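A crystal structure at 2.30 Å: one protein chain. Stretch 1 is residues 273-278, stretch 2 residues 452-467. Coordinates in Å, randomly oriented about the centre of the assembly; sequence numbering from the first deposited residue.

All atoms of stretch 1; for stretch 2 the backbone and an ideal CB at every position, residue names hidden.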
ATOM      1  N   GLY A 273       2.921  12.037 -12.772  1.00 22.35           N
ATOM      2  CA  GLY A 273       1.576  11.916 -13.320  1.00 23.75           C
ATOM      3  C   GLY A 273       0.959  10.525 -13.105  1.00 24.28           C
ATOM      4  O   GLY A 273       1.661   9.501 -13.011  1.00 24.67           O
ATOM      5  N   LYS A 274      -0.363  10.490 -13.004  1.00 24.84           N
ATOM      6  CA  LYS A 274      -1.100   9.236 -12.943  1.00 25.55           C
ATOM      7  C   LYS A 274      -0.721   8.311 -14.142  1.00 24.27           C
ATOM      8  O   LYS A 274      -0.442   8.790 -15.232  1.00 24.14           O
ATOM      9  CB  LYS A 274      -2.612   9.539 -12.828  1.00 26.93           C
ATOM     10  CG  LYS A 274      -3.039  10.137 -11.456  1.00 27.61           C
ATOM     11  CD  LYS A 274      -3.031   9.070 -10.328  1.00 28.49           C
ATOM     12  CE  LYS A 274      -3.714   9.529  -9.033  1.00 30.81           C
ATOM     13  NZ  LYS A 274      -3.777  11.020  -8.886  1.00 34.86           N
ATOM     14  N   HIS A 275      -0.601   7.006 -13.898  1.00 22.55           N
ATOM     15  CA  HIS A 275      -0.055   6.076 -14.909  1.00 21.73           C
ATOM     16  C   HIS A 275      -0.571   4.702 -14.543  1.00 21.02           C
ATOM     17  O   HIS A 275      -1.017   4.474 -13.410  1.00 21.43           O
ATOM     18  CB  HIS A 275       1.505   6.045 -14.869  1.00 21.74           C
ATOM     19  CG  HIS A 275       2.066   5.812 -13.481  1.00 19.32           C
ATOM     20  ND1 HIS A 275       2.443   4.564 -13.028  1.00 14.91           N
ATOM     21  CD2 HIS A 275       2.252   6.661 -12.438  1.00 16.85           C
ATOM     22  CE1 HIS A 275       2.844   4.657 -11.767  1.00 18.21           C
ATOM     23  NE2 HIS A 275       2.752   5.920 -11.386  1.00 15.15           N
ATOM     24  N   LEU A 276      -0.503   3.790 -15.498  1.00 19.88           N
ATOM     25  CA  LEU A 276      -0.831   2.396 -15.266  1.00 19.47           C
ATOM     26  C   LEU A 276       0.283   1.754 -14.463  1.00 19.13           C
ATOM     27  O   LEU A 276       1.447   2.149 -14.567  1.00 19.58           O
ATOM     28  CB  LEU A 276      -0.976   1.669 -16.627  1.00 19.83           C
ATOM     29  CG  LEU A 276      -2.293   2.000 -17.336  1.00 20.42           C
ATOM     30  CD1 LEU A 276      -2.085   1.856 -18.828  1.00 20.57           C
ATOM     31  CD2 LEU A 276      -3.448   1.115 -16.781  1.00 19.55           C
ATOM     32  N   PHE A 277      -0.055   0.764 -13.659  1.00 19.20           N
ATOM     33  CA  PHE A 277       0.946   0.107 -12.822  1.00 19.06           C
ATOM     34  C   PHE A 277       2.133  -0.332 -13.692  1.00 19.01           C
ATOM     35  O   PHE A 277       1.943  -0.961 -14.712  1.00 18.49           O
ATOM     36  CB  PHE A 277       0.307  -1.087 -12.114  1.00 18.87           C
ATOM     37  CG  PHE A 277       1.226  -1.762 -11.129  1.00 20.19           C
ATOM     38  CD1 PHE A 277       1.381  -1.260  -9.834  1.00 18.75           C
ATOM     39  CD2 PHE A 277       1.947  -2.892 -11.494  1.00 20.36           C
ATOM     40  CE1 PHE A 277       2.226  -1.884  -8.907  1.00 17.20           C
ATOM     41  CE2 PHE A 277       2.799  -3.504 -10.579  1.00 20.59           C
ATOM     42  CZ  PHE A 277       2.932  -2.980  -9.270  1.00 17.92           C
ATOM     43  N   ASP A 278       3.354   0.028 -13.324  1.00 19.65           N
ATOM     44  CA  ASP A 278       4.510  -0.289 -14.204  1.00 20.08           C
ATOM     45  C   ASP A 278       5.779  -0.782 -13.483  1.00 19.53           C
ATOM     46  O   ASP A 278       5.864  -0.753 -12.268  1.00 18.87           O
ATOM     47  CB  ASP A 278       4.826   0.856 -15.181  1.00 20.45           C
ATOM     48  CG  ASP A 278       5.229   2.153 -14.488  1.00 22.98           C
ATOM     49  OD1 ASP A 278       5.418   2.161 -13.257  1.00 25.90           O
ATOM     50  OD2 ASP A 278       5.388   3.188 -15.191  1.00 27.86           O
ATOM     51  N   UNK A 452      -6.514  -5.474  -9.814  1.00 23.27           N
ATOM     52  CA  UNK A 452      -6.788  -4.060 -10.017  1.00 22.64           C
ATOM     53  C   UNK A 452      -6.675  -3.744 -11.497  1.00 22.56           C
ATOM     54  O   UNK A 452      -5.701  -4.153 -12.121  1.00 23.09           O
ATOM     55  CB  UNK A 452      -5.834  -3.188  -9.198  1.00 22.64           C
ATOM     56  N   UNK A 453      -7.632  -3.024 -12.072  1.00 21.81           N
ATOM     57  CA  UNK A 453      -7.598  -2.790 -13.529  1.00 21.84           C
ATOM     58  C   UNK A 453      -6.461  -1.852 -13.984  1.00 21.47           C
ATOM     59  O   UNK A 453      -6.122  -1.789 -15.179  1.00 20.90           O
ATOM     60  CB  UNK A 453      -8.938  -2.203 -13.978  1.00 21.84           C
ATOM     61  N   UNK A 454      -5.856  -1.166 -13.018  1.00 20.98           N
ATOM     62  CA  UNK A 454      -4.694  -0.311 -13.257  1.00 19.80           C
ATOM     63  C   UNK A 454      -3.467  -1.164 -13.685  1.00 19.52           C
ATOM     64  O   UNK A 454      -2.487  -0.637 -14.205  1.00 20.82           O
ATOM     65  CB  UNK A 454      -4.372   0.499 -12.000  1.00 19.80           C
ATOM     66  N   UNK A 455      -3.571  -2.479 -13.549  1.00 17.83           N
ATOM     67  CA  UNK A 455      -2.543  -3.408 -14.021  1.00 17.73           C
ATOM     68  C   UNK A 455      -2.737  -3.848 -15.477  1.00 17.61           C
ATOM     69  O   UNK A 455      -2.301  -4.939 -15.864  1.00 17.12           O
ATOM     70  CB  UNK A 455      -2.521  -4.643 -13.119  1.00 17.73           C
ATOM     71  N   UNK A 456      -3.437  -3.033 -16.266  1.00 18.54           N
ATOM     72  CA  UNK A 456      -3.577  -3.274 -17.717  1.00 18.72           C
ATOM     73  C   UNK A 456      -2.316  -2.939 -18.476  1.00 19.94           C
ATOM     74  O   UNK A 456      -1.486  -2.120 -18.030  1.00 20.34           O
ATOM     75  CB  UNK A 456      -4.739  -2.457 -18.286  1.00 18.72           C
ATOM     76  N   UNK A 457      -2.162  -3.566 -19.644  1.00 21.60           N
ATOM     77  CA  UNK A 457      -0.977  -3.380 -20.474  1.00 21.95           C
ATOM     78  C   UNK A 457      -1.010  -2.060 -21.209  1.00 23.06           C
ATOM     79  O   UNK A 457       0.009  -1.642 -21.767  1.00 24.12           O
ATOM     80  CB  UNK A 457      -0.843  -4.527 -21.477  1.00 21.95           C
ATOM     81  N   UNK A 458      -2.172  -1.416 -21.247  1.00 23.71           N
ATOM     82  CA  UNK A 458      -2.370  -0.169 -22.016  1.00 25.40           C
ATOM     83  C   UNK A 458      -3.817   0.376 -21.802  1.00 25.16           C
ATOM     84  O   UNK A 458      -4.596  -0.176 -21.017  1.00 25.70           O
ATOM     85  CB  UNK A 458      -2.109  -0.419 -23.503  1.00 25.40           C
ATOM     86  N   UNK A 459      -4.172   1.447 -22.501  1.00 24.71           N
ATOM     87  CA  UNK A 459      -5.508   2.007 -22.415  1.00 24.27           C
ATOM     88  C   UNK A 459      -5.462   3.217 -21.499  1.00 24.65           C
ATOM     89  O   UNK A 459      -4.390   3.781 -21.237  1.00 24.17           O
ATOM     90  CB  UNK A 459      -6.515   0.971 -21.912  1.00 24.27           C
ATOM     91  N   UNK A 460      -6.633   3.620 -20.978  1.00 25.03           N
ATOM     92  CA  UNK A 460      -6.758   4.851 -20.172  1.00 25.16           C
ATOM     93  C   UNK A 460      -5.947   4.818 -18.848  1.00 25.44           C
ATOM     94  O   UNK A 460      -5.863   3.782 -18.160  1.00 25.46           O
ATOM     95  CB  UNK A 460      -8.234   5.091 -19.850  1.00 25.16           C
ATOM     96  N   UNK A 461      -5.365   5.960 -18.519  1.00 25.24           N
ATOM     97  CA  UNK A 461      -4.654   6.142 -17.285  1.00 25.67           C
ATOM     98  C   UNK A 461      -5.658   6.539 -16.239  1.00 25.96           C
ATOM     99  O   UNK A 461      -6.770   6.960 -16.595  1.00 25.90           O
ATOM    100  CB  UNK A 461      -3.539   7.181 -17.420  1.00 25.67           C
ATOM    101  N   UNK A 462      -5.303   6.378 -14.934  1.00 26.01           N
ATOM    102  CA  UNK A 462      -6.171   6.892 -13.864  1.00 26.07           C
ATOM    103  C   UNK A 462      -6.355   8.407 -13.964  1.00 26.30           C
ATOM    104  O   UNK A 462      -5.495   9.097 -14.468  1.00 25.84           O
ATOM    105  CB  UNK A 462      -5.592   6.531 -12.495  1.00 26.07           C
ATOM    106  N   UNK A 463      -7.485   8.913 -13.505  1.00 27.30           N
ATOM    107  CA  UNK A 463      -7.724  10.354 -13.527  1.00 28.67           C
ATOM    108  C   UNK A 463      -7.188  10.981 -12.261  1.00 28.97           C
ATOM    109  O   UNK A 463      -6.906  10.275 -11.284  1.00 29.65           O
ATOM    110  CB  UNK A 463      -9.214  10.663 -13.686  1.00 28.67           C
ATOM    111  N   UNK A 464      -7.011  12.296 -12.276  1.00 29.38           N
ATOM    112  CA  UNK A 464      -6.421  12.966 -11.140  1.00 30.09           C
ATOM    113  C   UNK A 464      -7.476  13.107 -10.025  1.00 30.26           C
ATOM    114  O   UNK A 464      -8.225  14.082  -9.974  1.00 30.82           O
ATOM    115  CB  UNK A 464      -5.866  14.331 -11.552  1.00 30.09           C
ATOM    116  N   UNK A 465      -7.551  12.080  -9.180  1.00 29.45           N
ATOM    117  CA  UNK A 465      -8.396  12.026  -7.997  1.00 29.36           C
ATOM    118  C   UNK A 465      -7.685  11.063  -7.016  1.00 29.02           C
ATOM    119  O   UNK A 465      -6.772  10.338  -7.427  1.00 29.46           O
ATOM    120  CB  UNK A 465      -9.816  11.568  -8.334  1.00 29.36           C
ATOM    121  N   UNK A 466      -8.088  11.045  -5.743  1.00 28.48           N
ATOM    122  CA  UNK A 466      -7.510  10.120  -4.752  1.00 27.72           C
ATOM    123  C   UNK A 466      -8.537   9.119  -4.211  1.00 27.12           C
ATOM    124  O   UNK A 466      -8.540   8.787  -3.020  1.00 26.93           O
ATOM    125  CB  UNK A 466      -6.912  10.913  -3.588  1.00 27.72           C
ATOM    126  N   UNK A 467      -9.415   8.652  -5.095  1.00 25.84           N
ATOM    127  CA  UNK A 467     -10.398   7.633  -4.764  1.00 24.95           C
ATOM    128  C   UNK A 467      -9.707   6.329  -4.317  1.00 24.44           C
ATOM    129  O   UNK A 467     -10.252   5.563  -3.519  1.00 23.97           O
ATOM    130  CB  UNK A 467     -11.309   7.372  -5.965  1.00 24.95           C
TER

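Position 452 has nothing of stretch 1 within 5.5 Å of its ideal CB, so the contact sets no preference. The phi of -58° would allow proline, and the residue is Pro-452.

Position 453 points away from stretch 1. Many side chains would fit; it is Val-453.

At 454 the backbone O is an acceptor. Phe-277 N donates to the O of 454 at 2.9 Å, an interaction any residue could supply. The ideal CB lies sideways, 4.9 Å from Leu-276 CD2, so a small or medium apolar group would suit. The residue is Val-454. Its CG2 lies 4.4 Å from Leu-276 CD2 and 3.8 Å from His-275 O.

Position 455 points away, but its ideal CB is 4.7 Å from Phe-277 CB. A long chain could run past the ring. The residue is Lys-455, whose CE lies obliquely 3.9 Å from Phe-277 CD2.

At 456 the ideal CB is 4.1 Å from Leu-276 CD2. A small apolar residue suits this spacing. Ala-456 is found, with CB 4.1 Å from Leu-276 CD2. A water donates to both Ala-456 O (3.1 Å) and Phe-277 O (2.7 Å), bridging the stretches.

Positions 457 and 458 point away and leave the choice open. They are Ser-457 and Asp-458. The backbone C of Asp-458 still packs 3.7 Å from Leu-276 CD1.

Position 459 has phi 101° and psi -161°. A CB would be jammed against the preceding carbonyl O, which calls for glycine. It is Gly-459.

Position 460 points away; its phi of -63° permits proline among others. It is Pro-460.

At 461 the ideal CB is 4.1 Å from Lys-274 O. A donor or a flexible chain would be plausible. The residue is Lys-461, which makes no hydrogen bond to that oxygen; its CD passes 3.6 Å from Lys-274 O.

At 462 CA-to-CB points toward stretch 1, and the ideal CB is 4.2 Å from Lys-274 CD. A compact apolar residue would fit, and phi -60° allows proline. It is Pro-462, with CD 3.5 Å from His-275 O and CB 4.1 Å from Lys-274 CB.

Position 463 points away, so many side chains would fit; it is Ser-463. At 464 the ideal CB lies sideways, 4.7 Å from Lys-274 NZ, where small or polar groups are possible; it is Ala-464.

Position 465 points away. Its backbone O takes a weak hydrogen bond from Lys-274 NZ (3.4 Å), which selects no side chain. It is Asn-465.

At 466 CA-to-CB points sideways, and many residues fit; a long acid or polar chain could reach Lys-274 NZ. It is Glu-466, whose OE2 forms a salt bridge with Lys-274 NZ at 3.6 Å.

Position 467 is out of reach, so the choice is open. It is Val-467.

Stretch 2 (452-467) PVVKASDGPKPSANEV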
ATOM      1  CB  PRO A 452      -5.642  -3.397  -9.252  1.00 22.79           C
ATOM      2  CG  PRO A 452      -5.299  -4.382  -8.190  1.00 21.65           C
ATOM      3  CD  PRO A 452      -5.373  -5.682  -8.892  1.00 22.94           C
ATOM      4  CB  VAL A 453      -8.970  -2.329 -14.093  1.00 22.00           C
ATOM      5  CG1 VAL A 453     -10.011  -3.446 -13.946  1.00 21.36           C
ATOM      6  CG2 VAL A 453      -9.430  -1.000 -13.393  1.00 22.77           C
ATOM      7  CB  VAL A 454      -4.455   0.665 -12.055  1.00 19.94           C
ATOM      8  CG1 VAL A 454      -3.889  -0.053 -10.797  1.00 19.15           C
ATOM      9  CG2 VAL A 454      -3.609   1.864 -12.470  1.00 19.74           C
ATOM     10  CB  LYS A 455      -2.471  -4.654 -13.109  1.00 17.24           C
ATOM     11  CG  LYS A 455      -2.332  -4.348 -11.608  1.00 16.07           C
ATOM     12  CD  LYS A 455      -1.981  -5.675 -10.922  1.00 19.61           C
ATOM     13  CE  LYS A 455      -0.450  -5.888 -10.857  1.00 17.62           C
ATOM     14  NZ  LYS A 455      -0.050  -7.314 -10.741  1.00 15.53           N
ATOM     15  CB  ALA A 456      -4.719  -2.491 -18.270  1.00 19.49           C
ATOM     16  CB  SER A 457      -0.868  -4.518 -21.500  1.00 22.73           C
ATOM     17  OG  SER A 457      -1.954  -4.488 -22.439  1.00 21.02           O
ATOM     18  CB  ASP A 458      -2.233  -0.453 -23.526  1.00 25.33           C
ATOM     19  CG  ASP A 458      -3.365  -1.363 -24.060  1.00 30.50           C
ATOM     20  OD1 ASP A 458      -3.270  -1.818 -25.216  1.00 35.99           O
ATOM     21  OD2 ASP A 458      -4.369  -1.613 -23.349  1.00 31.34           O
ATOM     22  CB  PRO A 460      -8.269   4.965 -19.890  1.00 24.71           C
ATOM     23  CG  PRO A 460      -8.919   3.899 -20.666  1.00 26.05           C
ATOM     24  CD  PRO A 460      -7.903   2.886 -21.100  1.00 24.37           C
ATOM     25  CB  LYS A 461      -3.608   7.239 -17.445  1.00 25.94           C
ATOM     26  CG  LYS A 461      -2.507   6.915 -18.438  1.00 27.40           C
ATOM     27  CD  LYS A 461      -1.667   8.163 -18.589  1.00 34.58           C
ATOM     28  CE  LYS A 461      -0.533   8.003 -19.581  1.00 38.87           C
ATOM     29  NZ  LYS A 461       0.229   9.311 -19.713  1.00 42.96           N
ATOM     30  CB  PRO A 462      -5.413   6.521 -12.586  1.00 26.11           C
ATOM     31  CG  PRO A 462      -4.535   5.373 -13.021  1.00 26.30           C
ATOM     32  CD  PRO A 462      -4.120   5.685 -14.398  1.00 24.65           C
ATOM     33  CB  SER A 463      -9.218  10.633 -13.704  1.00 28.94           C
ATOM     34  OG  SER A 463      -9.660  10.019 -14.928  1.00 30.67           O
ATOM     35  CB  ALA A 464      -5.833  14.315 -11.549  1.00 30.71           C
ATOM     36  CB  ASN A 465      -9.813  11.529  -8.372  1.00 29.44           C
ATOM     37  CG  ASN A 465      -9.829  10.076  -8.868  1.00 31.55           C
ATOM     38  OD1 ASN A 465      -9.364   9.160  -8.182  1.00 32.09           O
ATOM     39  ND2 ASN A 465     -10.368   9.863 -10.066  1.00 32.28           N
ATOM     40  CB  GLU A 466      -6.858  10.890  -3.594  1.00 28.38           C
ATOM     41  CG  GLU A 466      -5.807  11.944  -4.023  1.00 30.98           C
ATOM     42  CD  GLU A 466      -4.607  11.312  -4.698  1.00 34.80           C
ATOM     43  OE1 GLU A 466      -4.379  10.093  -4.491  1.00 38.60           O
ATOM     44  OE2 GLU A 466      -3.879  12.017  -5.434  1.00 37.46           O
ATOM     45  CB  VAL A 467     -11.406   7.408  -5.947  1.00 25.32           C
ATOM     46  CG1 VAL A 467     -12.262   6.123  -5.744  1.00 23.97           C
ATOM     47  CG2 VAL A 467     -12.319   8.644  -6.113  1.00 22.42           C
TER
HETATM   48  O   HOH W   1       0.523  -3.040 -15.794  1.00 15.76           O
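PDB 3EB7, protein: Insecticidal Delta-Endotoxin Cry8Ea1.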